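Local coordinates for antifreeze protein (Marinomonas primoryensis, PDB 3P4G), which binds ice, apparently through ordered clathrate waters held on its surface, using a calcium-dependent right-handed beta-helix, at residues A[95-100]-A[114-119]; A[49-54]-A[76-81]; A[275-280]-A[302-307]. All coordinates share one frame; numbering follows the deposited sequence.

Contact 1. Residues A[95-100]-A[114-119]. With CA (calcium ion), chain H; CA (calcium ion), chain G; CA (calcium ion), chain I.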
ATOM      1  N   LYS A  95     -19.620  -7.151  -6.679  1.00 11.17           N
ATOM      2  CA  LYS A  95     -18.619  -7.679  -5.760  1.00  8.83           C
ATOM      3  C   LYS A  95     -18.030  -9.023  -6.204  1.00  9.77           C
ATOM      4  O   LYS A  95     -18.755  -9.904  -6.620  1.00 11.26           O
ATOM      5  CB  LYS A  95     -19.216  -7.837  -4.350  1.00  9.66           C
ATOM      6  CG  LYS A  95     -18.233  -8.509  -3.349  1.00  7.75           C
ATOM      7  CD  LYS A  95     -18.831  -8.529  -1.914  1.00  9.68           C
ATOM      8  CE  LYS A  95     -17.827  -9.210  -0.997  1.00 13.28           C
ATOM      9  NZ  LYS A  95     -18.311  -9.157   0.406  1.00 16.12           N
ATOM     10  N   ILE A  96     -16.721  -9.168  -6.060  1.00  9.26           N
ATOM     11  CA  ILE A  96     -16.031 -10.460  -6.300  1.00  8.64           C
ATOM     12  C   ILE A  96     -15.587 -11.022  -4.958  1.00 10.07           C
ATOM     13  O   ILE A  96     -15.021 -10.306  -4.111  1.00  9.51           O
ATOM     14  CB  ILE A  96     -14.806 -10.295  -7.206  1.00  8.46           C
ATOM     15  CG1 ILE A  96     -15.241  -9.898  -8.648  1.00  8.78           C
ATOM     16  CG2 ILE A  96     -13.948 -11.620  -7.273  1.00  7.75           C
ATOM     17  CD1 ILE A  96     -14.036  -9.472  -9.501  1.00 13.05           C
ATOM     18  N   ASP A  97     -15.857 -12.311  -4.756  1.00  9.54           N
ATOM     19  CA  ASP A  97     -15.282 -13.005  -3.605  1.00  8.50           C
ATOM     20  C   ASP A  97     -14.531 -14.217  -4.188  1.00  9.48           C
ATOM     21  O   ASP A  97     -15.138 -15.060  -4.873  1.00  8.76           O
ATOM     22  CB  ASP A  97     -16.412 -13.475  -2.706  1.00  8.70           C
ATOM     23  CG  ASP A  97     -15.934 -14.343  -1.525  1.00 11.50           C
ATOM     24  OD1 ASP A  97     -14.709 -14.408  -1.216  1.00  9.97           O
ATOM     25  OD2 ASP A  97     -16.853 -14.932  -0.866  1.00 16.54           O
ATOM     26  N   ALA A  98     -13.229 -14.257  -3.956  1.00  7.89           N
ATOM     27  CA  ALA A  98     -12.418 -15.397  -4.408  1.00  9.14           C
ATOM     28  C   ALA A  98     -12.507 -16.582  -3.420  1.00  8.89           C
ATOM     29  O   ALA A  98     -12.131 -17.707  -3.757  1.00  9.03           O
ATOM     30  CB  ALA A  98     -10.946 -14.962  -4.640  1.00  7.73           C
ATOM     31  N   GLY A  99     -13.070 -16.360  -2.252  1.00  8.80           N
ATOM     32  CA  GLY A  99     -13.211 -17.386  -1.225  1.00  9.13           C
ATOM     33  C   GLY A  99     -11.928 -17.921  -0.615  1.00  9.32           C
ATOM     34  O   GLY A  99     -10.806 -17.383  -0.790  1.00  7.93           O
ATOM     35  N   THR A 100     -12.096 -18.985   0.125  1.00  9.36           N
ATOM     36  CA  THR A 100     -10.937 -19.725   0.616  1.00  9.55           C
ATOM     37  C   THR A 100     -10.104 -20.262  -0.571  1.00  9.15           C
ATOM     38  O   THR A 100     -10.559 -20.273  -1.729  1.00  8.64           O
ATOM     39  CB  THR A 100     -11.335 -20.880   1.552  1.00  9.30           C
ATOM     40  OG1 THR A 100     -11.991 -21.920   0.804  1.00  9.30           O
ATOM     41  CG2 THR A 100     -12.271 -20.412   2.677  1.00 10.33           C
ATOM     42  N   ALA A 114     -16.694  -4.039  -4.206  1.00 10.55           N
ATOM     43  CA  ALA A 114     -15.781  -4.689  -3.290  1.00  9.14           C
ATOM     44  C   ALA A 114     -15.107  -5.930  -3.888  1.00  9.41           C
ATOM     45  O   ALA A 114     -15.686  -6.629  -4.744  1.00  9.01           O
ATOM     46  CB  ALA A 114     -16.518  -5.071  -2.041  1.00  9.14           C
ATOM     47  N   VAL A 115     -13.875  -6.197  -3.470  1.00  8.46           N
ATOM     48  CA  VAL A 115     -13.180  -7.432  -3.897  1.00  8.23           C
ATOM     49  C   VAL A 115     -12.623  -8.060  -2.633  1.00  9.67           C
ATOM     50  O   VAL A 115     -11.926  -7.369  -1.867  1.00  9.31           O
ATOM     51  CB  VAL A 115     -11.998  -7.134  -4.825  1.00  9.47           C
ATOM     52  CG1 VAL A 115     -11.204  -8.422  -5.099  1.00  9.66           C
ATOM     53  CG2 VAL A 115     -12.507  -6.505  -6.138  1.00  9.15           C
ATOM     54  N   ASP A 116     -12.909  -9.359  -2.418  1.00  8.70           N
ATOM     55  CA  ASP A 116     -12.433 -10.055  -1.240  1.00  8.32           C
ATOM     56  C   ASP A 116     -11.701 -11.282  -1.715  1.00  8.78           C
ATOM     57  O   ASP A 116     -12.310 -12.163  -2.331  1.00  9.21           O
ATOM     58  CB  ASP A 116     -13.659 -10.436  -0.363  1.00  8.29           C
ATOM     59  CG  ASP A 116     -13.270 -11.196   0.922  1.00 11.70           C
ATOM     60  OD1 ASP A 116     -12.062 -11.363   1.235  1.00 10.48           O
ATOM     61  OD2 ASP A 116     -14.218 -11.645   1.629  1.00 15.29           O
ATOM     62  N   ALA A 117     -10.369 -11.296  -1.555  1.00  7.85           N
ATOM     63  CA  ALA A 117      -9.594 -12.438  -2.029  1.00  6.51           C
ATOM     64  C   ALA A 117      -9.665 -13.594  -1.044  1.00  7.53           C
ATOM     65  O   ALA A 117      -9.348 -14.741  -1.412  1.00  7.79           O
ATOM     66  CB  ALA A 117      -8.135 -12.042  -2.342  1.00  6.26           C
ATOM     67  N   GLY A 118     -10.101 -13.295   0.179  1.00  6.86           N
ATOM     68  CA  GLY A 118     -10.344 -14.274   1.253  1.00  7.78           C
ATOM     69  C   GLY A 118      -9.083 -14.859   1.863  1.00  7.97           C
ATOM     70  O   GLY A 118      -7.961 -14.357   1.668  1.00  7.98           O
ATOM     71  N   THR A 119      -9.282 -15.917   2.627  1.00  7.10           N
ATOM     72  CA  THR A 119      -8.169 -16.693   3.180  1.00  7.52           C
ATOM     73  C   THR A 119      -7.370 -17.278   1.978  1.00  7.16           C
ATOM     74  O   THR A 119      -7.774 -17.195   0.800  1.00  8.25           O
ATOM     75  CB  THR A 119      -8.648 -17.836   4.077  1.00  7.63           C
ATOM     76  OG1 THR A 119      -9.262 -18.834   3.258  1.00  8.67           O
ATOM     77  CG2 THR A 119      -9.686 -17.312   5.176  1.00  7.30           C
TER
HETATM   78 CA    CA H 404      -8.485 -16.934  -1.301  1.00  3.86          CA
HETATM   79 CA    CA G 403     -11.209 -19.869  -3.905  1.00  3.40          CA
HETATM   80 CA    CA I 405      -5.659 -13.922   1.209  1.00  4.17          CA
HETATM   81  O   HOH W   1     -16.800 -11.827   0.790  1.00 20.49           O
HETATM   82  O   HOH W   2     -13.899 -14.601   1.375  1.00  7.85           O
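Gly99 O and Ala117 O, 3.1 Å apart, are two backbone acceptors drawn together by the calcium ion of chain H. Thr119 O binds the same ion at 2.2 Å, and Gly101, Asp103 and Asp122 complete the site. The calciums on either side are shared in the same way: Ala98 O and Thr100 O bind the ion of chain G, Gly118 O that of chain I, so each turn is clamped to the next by metal. Beside this column of ions, the chain forms two parallel strands in exact register. Ala98 N donates to Asp116 O at 2.8 Å, Asp116 N to Ile96 O, and Ile96 N to Ala114 O. This is the stacking of successive coils in a right-handed calcium-binding beta-helix, with Ile96 and Val115 on the inner face and Asp97 and Asp116 on the outer. The two carboxylates lie side by side with planes 8° apart, and Asp97 OD1 comes within 4.0 Å of Asp116 OD2. A water that donates to Asp97 OD1 at 2.7 Å, and weakly to Asp116 OD2, may ease the repulsion between them. Each OD1 also accepts from the backbone N two residues on, an Asx turn, with the N-H above the carboxylate plane. Lys95 is fully extended, its CG passing Ala114 CB at 4.1 Å; NZ reaches a second water bound to Asp116 OD2 and is held by Asn73. Farther out, Thr119 OG1, set between its own N and carbonyl carbon (chi1 70°), meets Thr100 CB at 3.4 Å, both threonines pointing the same way on the coil's exposed outside.

Contact 2. Residues A[49-54]-A[76-81]. With CA (calcium ion), chain F; CA (calcium ion), chain E; CA (calcium ion), chain G.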
ATOM      1  N   THR A  49     -25.722 -13.431 -10.859  1.00 13.48           N
ATOM      2  CA  THR A  49     -24.734 -14.002  -9.973  1.00 14.12           C
ATOM      3  C   THR A  49     -24.082 -15.223 -10.664  1.00 13.93           C
ATOM      4  O   THR A  49     -24.732 -15.981 -11.403  1.00 15.20           O
ATOM      5  CB  THR A  49     -25.320 -14.390  -8.596  1.00 13.77           C
ATOM      6  OG1 THR A  49     -26.403 -15.297  -8.785  1.00 16.64           O
ATOM      7  CG2 THR A  49     -25.815 -13.141  -7.866  1.00 15.22           C
ATOM      8  N   LEU A  50     -22.787 -15.377 -10.417  1.00 12.91           N
ATOM      9  CA  LEU A  50     -21.987 -16.440 -11.001  1.00 11.85           C
ATOM     10  C   LEU A  50     -21.199 -17.029  -9.835  1.00 11.99           C
ATOM     11  O   LEU A  50     -20.377 -16.364  -9.215  1.00 11.23           O
ATOM     12  CB  LEU A  50     -21.049 -15.879 -12.102  1.00 12.23           C
ATOM     13  CG  LEU A  50     -20.464 -16.879 -13.107  1.00 11.15           C
ATOM     14  CD1 LEU A  50     -19.873 -16.113 -14.310  1.00 11.67           C
ATOM     15  CD2 LEU A  50     -19.405 -17.736 -12.413  1.00 10.63           C
ATOM     16  N   ASN A  51     -21.459 -18.286  -9.541  1.00 10.64           N
ATOM     17  CA  ASN A  51     -20.820 -18.954  -8.420  1.00 10.49           C
ATOM     18  C   ASN A  51     -20.299 -20.332  -8.853  1.00 10.00           C
ATOM     19  O   ASN A  51     -21.070 -21.277  -9.059  1.00  9.73           O
ATOM     20  CB  ASN A  51     -21.855 -19.077  -7.285  1.00 11.14           C
ATOM     21  CG  ASN A  51     -21.262 -19.638  -5.946  1.00 12.38           C
ATOM     22  OD1 ASN A  51     -20.150 -20.152  -5.883  1.00 10.55           O
ATOM     23  ND2 ASN A  51     -22.064 -19.574  -4.885  1.00 15.22           N
ATOM     24  N   VAL A  52     -18.982 -20.445  -8.955  1.00  9.88           N
ATOM     25  CA  VAL A  52     -18.425 -21.699  -9.436  1.00 10.00           C
ATOM     26  C   VAL A  52     -18.146 -22.711  -8.325  1.00 10.61           C
ATOM     27  O   VAL A  52     -17.721 -23.847  -8.609  1.00 11.69           O
ATOM     28  CB  VAL A  52     -17.195 -21.462 -10.381  1.00  8.89           C
ATOM     29  CG1 VAL A  52     -17.675 -20.984 -11.792  1.00  9.09           C
ATOM     30  CG2 VAL A  52     -16.214 -20.445  -9.805  1.00  8.92           C
ATOM     31  N   LEU A  53     -18.442 -22.331  -7.068  1.00  9.50           N
ATOM     32  CA  LEU A  53     -18.568 -23.288  -5.951  1.00  9.83           C
ATOM     33  C   LEU A  53     -17.250 -24.039  -5.716  1.00  9.30           C
ATOM     34  O   LEU A  53     -16.155 -23.500  -5.945  1.00  8.86           O
ATOM     35  CB  LEU A  53     -19.754 -24.284  -6.191  1.00 10.51           C
ATOM     36  CG  LEU A  53     -21.146 -23.627  -6.261  1.00 10.57           C
ATOM     37  CD1 LEU A  53     -22.180 -24.514  -6.952  1.00 10.75           C
ATOM     38  CD2 LEU A  53     -21.652 -23.241  -4.856  1.00 12.96           C
ATOM     39  N   ALA A  54     -17.352 -25.252  -5.215  1.00 10.58           N
ATOM     40  CA  ALA A  54     -16.126 -26.017  -4.919  1.00 10.82           C
ATOM     41  C   ALA A  54     -15.350 -26.394  -6.187  1.00 10.65           C
ATOM     42  O   ALA A  54     -15.853 -26.300  -7.333  1.00 10.70           O
ATOM     43  CB  ALA A  54     -16.417 -27.245  -4.065  1.00 10.26           C
ATOM     44  N   VAL A  76     -21.426 -10.842  -6.253  1.00 10.89           N
ATOM     45  CA  VAL A  76     -21.996 -11.136  -7.559  1.00 12.58           C
ATOM     46  C   VAL A  76     -21.265 -12.337  -8.185  1.00 12.88           C
ATOM     47  O   VAL A  76     -21.915 -13.279  -8.709  1.00 14.38           O
ATOM     48  CB  VAL A  76     -21.920  -9.899  -8.470  1.00 12.17           C
ATOM     49  CG1 VAL A  76     -22.383 -10.231  -9.883  1.00 14.14           C
ATOM     50  CG2 VAL A  76     -22.796  -8.749  -7.834  1.00 11.94           C
ATOM     51  N   LEU A  77     -19.945 -12.324  -8.080  1.00 10.84           N
ATOM     52  CA  LEU A  77     -19.133 -13.383  -8.655  1.00 10.89           C
ATOM     53  C   LEU A  77     -18.385 -14.044  -7.488  1.00  9.68           C
ATOM     54  O   LEU A  77     -17.639 -13.368  -6.784  1.00  9.23           O
ATOM     55  CB  LEU A  77     -18.181 -12.761  -9.680  1.00 11.95           C
ATOM     56  CG  LEU A  77     -17.080 -13.596 -10.285  1.00 16.34           C
ATOM     57  CD1 LEU A  77     -17.436 -14.986 -10.647  1.00 20.61           C
ATOM     58  CD2 LEU A  77     -16.630 -12.835 -11.552  1.00 19.00           C
ATOM     59  N   ASP A  78     -18.632 -15.345  -7.286  1.00  9.14           N
ATOM     60  CA  ASP A  78     -18.022 -16.095  -6.176  1.00  9.60           C
ATOM     61  C   ASP A  78     -17.236 -17.282  -6.744  1.00 10.20           C
ATOM     62  O   ASP A  78     -17.811 -18.140  -7.458  1.00 10.76           O
ATOM     63  CB  ASP A  78     -19.151 -16.495  -5.191  1.00 10.52           C
ATOM     64  CG  ASP A  78     -18.670 -17.232  -3.962  1.00 10.31           C
ATOM     65  OD1 ASP A  78     -17.471 -17.470  -3.759  1.00 10.88           O
ATOM     66  OD2 ASP A  78     -19.555 -17.622  -3.159  1.00 14.80           O
ATOM     67  N   MET A  79     -15.931 -17.289  -6.496  1.00  8.65           N
ATOM     68  CA  MET A  79     -15.040 -18.340  -7.058  1.00  9.37           C
ATOM     69  C   MET A  79     -15.112 -19.566  -6.131  1.00  8.47           C
ATOM     70  O   MET A  79     -14.745 -20.689  -6.520  1.00  8.52           O
ATOM     71  CB  MET A  79     -13.605 -17.841  -7.213  1.00  8.86           C
ATOM     72  CG  MET A  79     -13.488 -16.617  -8.153  1.00  7.95           C
ATOM     73  SD  MET A  79     -14.086 -16.930  -9.856  1.00 11.35           S
ATOM     74  CE  MET A  79     -12.857 -18.071 -10.532  1.00 12.00           C
ATOM     75  N   GLY A  80     -15.631 -19.336  -4.933  1.00  7.72           N
ATOM     76  CA  GLY A  80     -15.875 -20.397  -3.926  1.00  9.09           C
ATOM     77  C   GLY A  80     -14.616 -20.945  -3.297  1.00  8.69           C
ATOM     78  O   GLY A  80     -13.490 -20.380  -3.417  1.00  8.14           O
ATOM     79  N   THR A  81     -14.808 -22.033  -2.565  1.00  8.94           N
ATOM     80  CA  THR A  81     -13.678 -22.789  -2.037  1.00  8.37           C
ATOM     81  C   THR A  81     -12.823 -23.255  -3.216  1.00  9.30           C
ATOM     82  O   THR A  81     -13.287 -23.336  -4.367  1.00  8.84           O
ATOM     83  CB  THR A  81     -14.104 -24.007  -1.168  1.00  8.70           C
ATOM     84  OG1 THR A  81     -14.842 -24.976  -1.937  1.00  9.11           O
ATOM     85  CG2 THR A  81     -14.934 -23.515   0.071  1.00 10.49           C
TER
HETATM   86 CA    CA F 402     -13.929 -22.877  -6.527  1.00  3.35          CA
HETATM   87 CA    CA E 401     -16.689 -25.748  -9.316  1.00  3.23          CA
HETATM   88 CA    CA G 403     -11.209 -19.869  -3.905  1.00  3.40          CA
HETATM   89  O   HOH W   3     -19.454 -20.548  -3.226  1.00  7.65           O
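Leu50 and Leu77 lie side by side on the buried face, CD2 of Leu50 meeting CD1 of Leu77 at 3.8 Å. The same Leu77 CD1 also rests 3.5 Å from Leu50 O. Next to them Val52 CG2 sits 3.6 Å from Met79 O and brushes the sulphur of Met79, whose chain is bent at chi2 and chi3 (-60° and -69°), which places SD and CE beside Val52 CG2; Val59 of strand 58-61 touches both residues from across the core. Three backbone bonds (Leu50 N to Val76 O, Asp78 N to Leu50 O, Val52 N to Asp78 O) join the segments as parallel strands, the inter-coil pairing of a beta-helix. At their ends Leu53 O, Met79 O and Thr81 O converge on the calcium ion of chain F, with Leu53 O at 2.4 Å. The opposite face is wetter. There the Asn51 amide and Asp78 carboxylate stack with planes 24° apart, yet Asn51 ND2 stays 3.6 Å from Asp78 OD2. A water spans the pair instead, donating to Asn51 OD1 at 2.8 Å and to Asp78 OD2. Toward the exposed end of the turn, Thr81 OG1 merely touches Ala54 CB at 3.5 Å.

Contact 3. Residues A[275-280]-A[302-307]. With CA (calcium ion), chain Q; CA (calcium ion), chain P.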
ATOM      1  N   GLU A 275      11.537   9.133  21.783  1.00 10.22           N
ATOM      2  CA  GLU A 275      12.384   8.358  22.710  1.00 10.53           C
ATOM      3  C   GLU A 275      13.355   7.526  21.891  1.00  9.81           C
ATOM      4  O   GLU A 275      13.020   7.133  20.791  1.00  9.74           O
ATOM      5  CB  GLU A 275      11.533   7.404  23.574  1.00 12.18           C
ATOM      6  CG  GLU A 275      10.522   8.126  24.488  1.00 16.17           C
ATOM      7  CD  GLU A 275       9.145   8.496  23.831  1.00 22.34           C
ATOM      8  OE1 GLU A 275       8.932   8.504  22.585  1.00 14.62           O
ATOM      9  OE2 GLU A 275       8.233   8.814  24.626  1.00 26.45           O
ATOM     10  N   GLY A 276      14.498   7.217  22.487  1.00  9.29           N
ATOM     11  CA  GLY A 276      15.471   6.294  21.871  1.00  9.32           C
ATOM     12  C   GLY A 276      16.652   7.093  21.364  1.00 10.50           C
ATOM     13  O   GLY A 276      16.732   8.353  21.501  1.00  8.68           O
ATOM     14  N   ASP A 277      17.570   6.370  20.728  1.00  9.73           N
ATOM     15  CA  ASP A 277      18.859   6.904  20.271  1.00  9.27           C
ATOM     16  C   ASP A 277      18.713   7.185  18.796  1.00  9.15           C
ATOM     17  O   ASP A 277      18.710   6.267  17.967  1.00  7.57           O
ATOM     18  CB  ASP A 277      19.927   5.845  20.517  1.00  8.54           C
ATOM     19  CG  ASP A 277      21.311   6.365  20.298  1.00  8.03           C
ATOM     20  OD1 ASP A 277      21.591   7.472  20.806  1.00  9.59           O
ATOM     21  OD2 ASP A 277      22.119   5.652  19.653  1.00 13.06           O
ATOM     22  N   ASP A 278      18.470   8.454  18.484  1.00  7.55           N
ATOM     23  CA  ASP A 278      18.015   8.838  17.149  1.00  7.34           C
ATOM     24  C   ASP A 278      19.072   9.663  16.394  1.00  7.35           C
ATOM     25  O   ASP A 278      19.754  10.553  16.974  1.00  8.06           O
ATOM     26  CB  ASP A 278      16.701   9.589  17.272  1.00  7.23           C
ATOM     27  CG  ASP A 278      15.621   8.745  17.961  1.00  8.72           C
ATOM     28  OD1 ASP A 278      15.178   7.717  17.390  1.00  7.87           O
ATOM     29  OD2 ASP A 278      15.246   9.095  19.096  1.00  8.89           O
ATOM     30  N   SER A 279      19.143   9.393  15.079  1.00  7.12           N
ATOM     31  CA  SER A 279      20.120   9.976  14.156  1.00  7.27           C
ATOM     32  C   SER A 279      19.464  10.669  12.988  1.00  7.78           C
ATOM     33  O   SER A 279      18.452  10.195  12.454  1.00  7.76           O
ATOM     34  CB  SER A 279      21.064   8.890  13.568  1.00  7.26           C
ATOM     35  OG  SER A 279      21.739   8.155  14.592  1.00  8.70           O
ATOM     36  N   ILE A 280      20.053  11.783  12.605  1.00  7.52           N
ATOM     37  CA  ILE A 280      19.541  12.509  11.430  1.00  7.56           C
ATOM     38  C   ILE A 280      20.725  12.867  10.550  1.00  8.55           C
ATOM     39  O   ILE A 280      21.756  13.344  11.046  1.00  9.03           O
ATOM     40  CB  ILE A 280      18.653  13.743  11.804  1.00  7.78           C
ATOM     41  CG1 ILE A 280      17.990  14.336  10.541  1.00  9.11           C
ATOM     42  CG2 ILE A 280      19.443  14.883  12.547  1.00  8.74           C
ATOM     43  CD1 ILE A 280      17.070  15.529  10.810  1.00  9.29           C
ATOM     44  N   ASN A 302      16.481  18.058  18.835  1.00 12.41           N
ATOM     45  CA  ASN A 302      16.002  16.938  19.624  1.00 13.08           C
ATOM     46  C   ASN A 302      16.746  15.611  19.275  1.00 11.29           C
ATOM     47  O   ASN A 302      16.766  14.689  20.094  1.00 10.55           O
ATOM     48  CB  ASN A 302      14.488  16.806  19.492  1.00 12.57           C
ATOM     49  CG  ASN A 302      14.058  16.462  18.076  1.00 13.16           C
ATOM     50  OD1 ASN A 302      13.809  17.363  17.220  1.00 13.22           O
ATOM     51  ND2 ASN A 302      14.036  15.198  17.793  1.00  8.73           N
ATOM     52  N   PHE A 303      17.423  15.587  18.112  1.00 10.56           N
ATOM     53  CA  PHE A 303      18.155  14.379  17.682  1.00  9.64           C
ATOM     54  C   PHE A 303      19.458  14.195  18.446  1.00  9.48           C
ATOM     55  O   PHE A 303      20.215  15.151  18.617  1.00  9.19           O
ATOM     56  CB  PHE A 303      18.439  14.392  16.197  1.00 10.03           C
ATOM     57  CG  PHE A 303      17.268  13.940  15.383  1.00  8.73           C
ATOM     58  CD1 PHE A 303      16.234  14.839  15.076  1.00  9.06           C
ATOM     59  CD2 PHE A 303      17.188  12.595  14.932  1.00  9.64           C
ATOM     60  CE1 PHE A 303      15.081  14.374  14.338  1.00  8.65           C
ATOM     61  CE2 PHE A 303      16.080  12.129  14.194  1.00  9.57           C
ATOM     62  CZ  PHE A 303      15.032  13.021  13.891  1.00  7.42           C
ATOM     63  N   GLU A 304      19.705  12.957  18.894  1.00  8.59           N
ATOM     64  CA  GLU A 304      20.963  12.669  19.597  1.00  9.30           C
ATOM     65  C   GLU A 304      22.207  12.788  18.685  1.00  9.71           C
ATOM     66  O   GLU A 304      23.288  13.190  19.141  1.00  9.92           O
ATOM     67  CB  GLU A 304      20.903  11.312  20.290  1.00  9.81           C
ATOM     68  CG  GLU A 304      19.959  11.288  21.468  1.00 12.02           C
ATOM     69  CD  GLU A 304      18.482  11.153  21.135  1.00 11.79           C
ATOM     70  OE1 GLU A 304      18.085  10.783  19.990  1.00 10.51           O
ATOM     71  OE2 GLU A 304      17.705  11.360  22.083  1.00 12.22           O
ATOM     72  N   HIS A 305      22.067  12.434  17.420  1.00  8.53           N
ATOM     73  CA  HIS A 305      23.202  12.425  16.521  1.00  8.77           C
ATOM     74  C   HIS A 305      22.838  13.158  15.269  1.00  8.57           C
ATOM     75  O   HIS A 305      21.804  12.880  14.681  1.00  9.50           O
ATOM     76  CB  HIS A 305      23.611  10.991  16.169  1.00  9.05           C
ATOM     77  CG  HIS A 305      23.726  10.112  17.371  1.00  8.79           C
ATOM     78  ND1 HIS A 305      24.850  10.094  18.170  1.00  8.79           N
ATOM     79  CD2 HIS A 305      22.804   9.342  17.995  1.00  9.62           C
ATOM     80  CE1 HIS A 305      24.639   9.277  19.190  1.00 11.08           C
ATOM     81  NE2 HIS A 305      23.406   8.801  19.105  1.00 10.95           N
ATOM     82  N   ILE A 306      23.737  14.009  14.802  1.00  8.92           N
ATOM     83  CA  ILE A 306      23.410  14.876  13.670  1.00  9.13           C
ATOM     84  C   ILE A 306      24.611  14.964  12.755  1.00 10.60           C
ATOM     85  O   ILE A 306      25.677  15.434  13.165  1.00 11.85           O
ATOM     86  CB  ILE A 306      22.967  16.331  14.064  1.00  9.43           C
ATOM     87  CG1 ILE A 306      21.823  16.302  15.084  1.00  9.53           C
ATOM     88  CG2 ILE A 306      22.572  17.144  12.785  1.00 10.73           C
ATOM     89  CD1 ILE A 306      21.496  17.756  15.685  1.00 11.05           C
ATOM     90  N   ARG A 307      24.444  14.470  11.534  1.00  9.90           N
ATOM     91  CA  ARG A 307      25.497  14.585  10.525  1.00 11.11           C
ATOM     92  C   ARG A 307      25.037  15.572   9.457  1.00 12.32           C
ATOM     93  O   ARG A 307      23.872  15.588   9.101  1.00 12.52           O
ATOM     94  CB  ARG A 307      25.797  13.195   9.902  1.00 12.20           C
ATOM     95  CG  ARG A 307      26.791  13.287   8.710  1.00 13.18           C
ATOM     96  CD  ARG A 307      27.225  11.936   8.212  1.00 15.03           C
ATOM     97  NE  ARG A 307      27.998  11.172   9.212  1.00 14.06           N
ATOM     98  CZ  ARG A 307      29.297  11.322   9.470  1.00 17.81           C
ATOM     99  NH1 ARG A 307      30.032  12.225   8.817  1.00 17.03           N
ATOM    100  NH2 ARG A 307      29.880  10.539  10.374  1.00 17.08           N
TER
HETATM  101 CA    CA Q 413      15.682  10.386  21.013  1.00  3.44          CA
HETATM  102 CA    CA P 412      13.164   7.175  18.430  1.00  3.51          CA
HETATM  103  O   HOH W   4      15.132  12.469  19.954  1.00  4.84           O
HETATM  104  O   HOH W   5      15.030  10.642  23.389  1.00  8.48           O
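Glu304 grips the calcium ion of chain Q with both carboxylate oxygens, OE1 at 2.6 Å, while Gly276 O and Asp278 OD2 bind it from the other segment. Two waters and Asn274 O complete the seven ligands, and one water also donates to Asn302 O. At this last calcium site of the beta-helix, a glutamate side chain and waters replace the two backbone carbonyls and aspartate that the next coil supplies at the sites of contacts 1 and 2. Asp278 bridges two metals: OD2 is on this ion and OD1 lies 2.3 Å from the calcium of chain P, which Glu275 O binds too. Glu304 OE1 also accepts from Asp278 N at 2.8 Å, the donor above the carboxylate plane; the bend at chi2 (79°) turns CD toward the metal. On the outer face His305 NE2 donates to Asp277 OD1 at 2.8 Å. The carboxylate stands at 90° to the imidazole; OD1 lies at the ring edge and is met on its syn side, 33° out of the carboxylate plane. His305 N to Asp278 O, Ile280 N to His305 O and Arg307 N to Ile280 O pair strands 279-282 and 305-308 in parallel. Ser279 points to the same side of the sheet, its OG beside His305 CB. Inside, Ile280 crosses Phe303 at about a right angle, CB lying 3.8 Å from the ring centroid in a CH-pi contact, while Leu261 of the preceding coil touches both. Ile280 CG2 touches Phe303 CG as well and meets Ile306 CG1 at 3.8 Å.

In the fold
From the N terminus, contact 2 comes first, closing a loop of 21 residues that holds strand 58-61. Contact 1 follows and closes a coil around strand 104-107. Contact 3 comes last, closing a loop that carries helices 287-290 and 294-300. The three are in series; none nests or crosses. Contacts 1 and 2 are adjoining coils: strands 77-78 and 96-97 are neighbours, with Asp97 probably hydrogen-bonded to Leu77 and Met79, and both bind the calcium of chain G. Contact 3 belongs to the other strand row, joining 279-282 to 305-308 on the opposite side of the chain's centre, its own centre about 45 Å from that of contact 1.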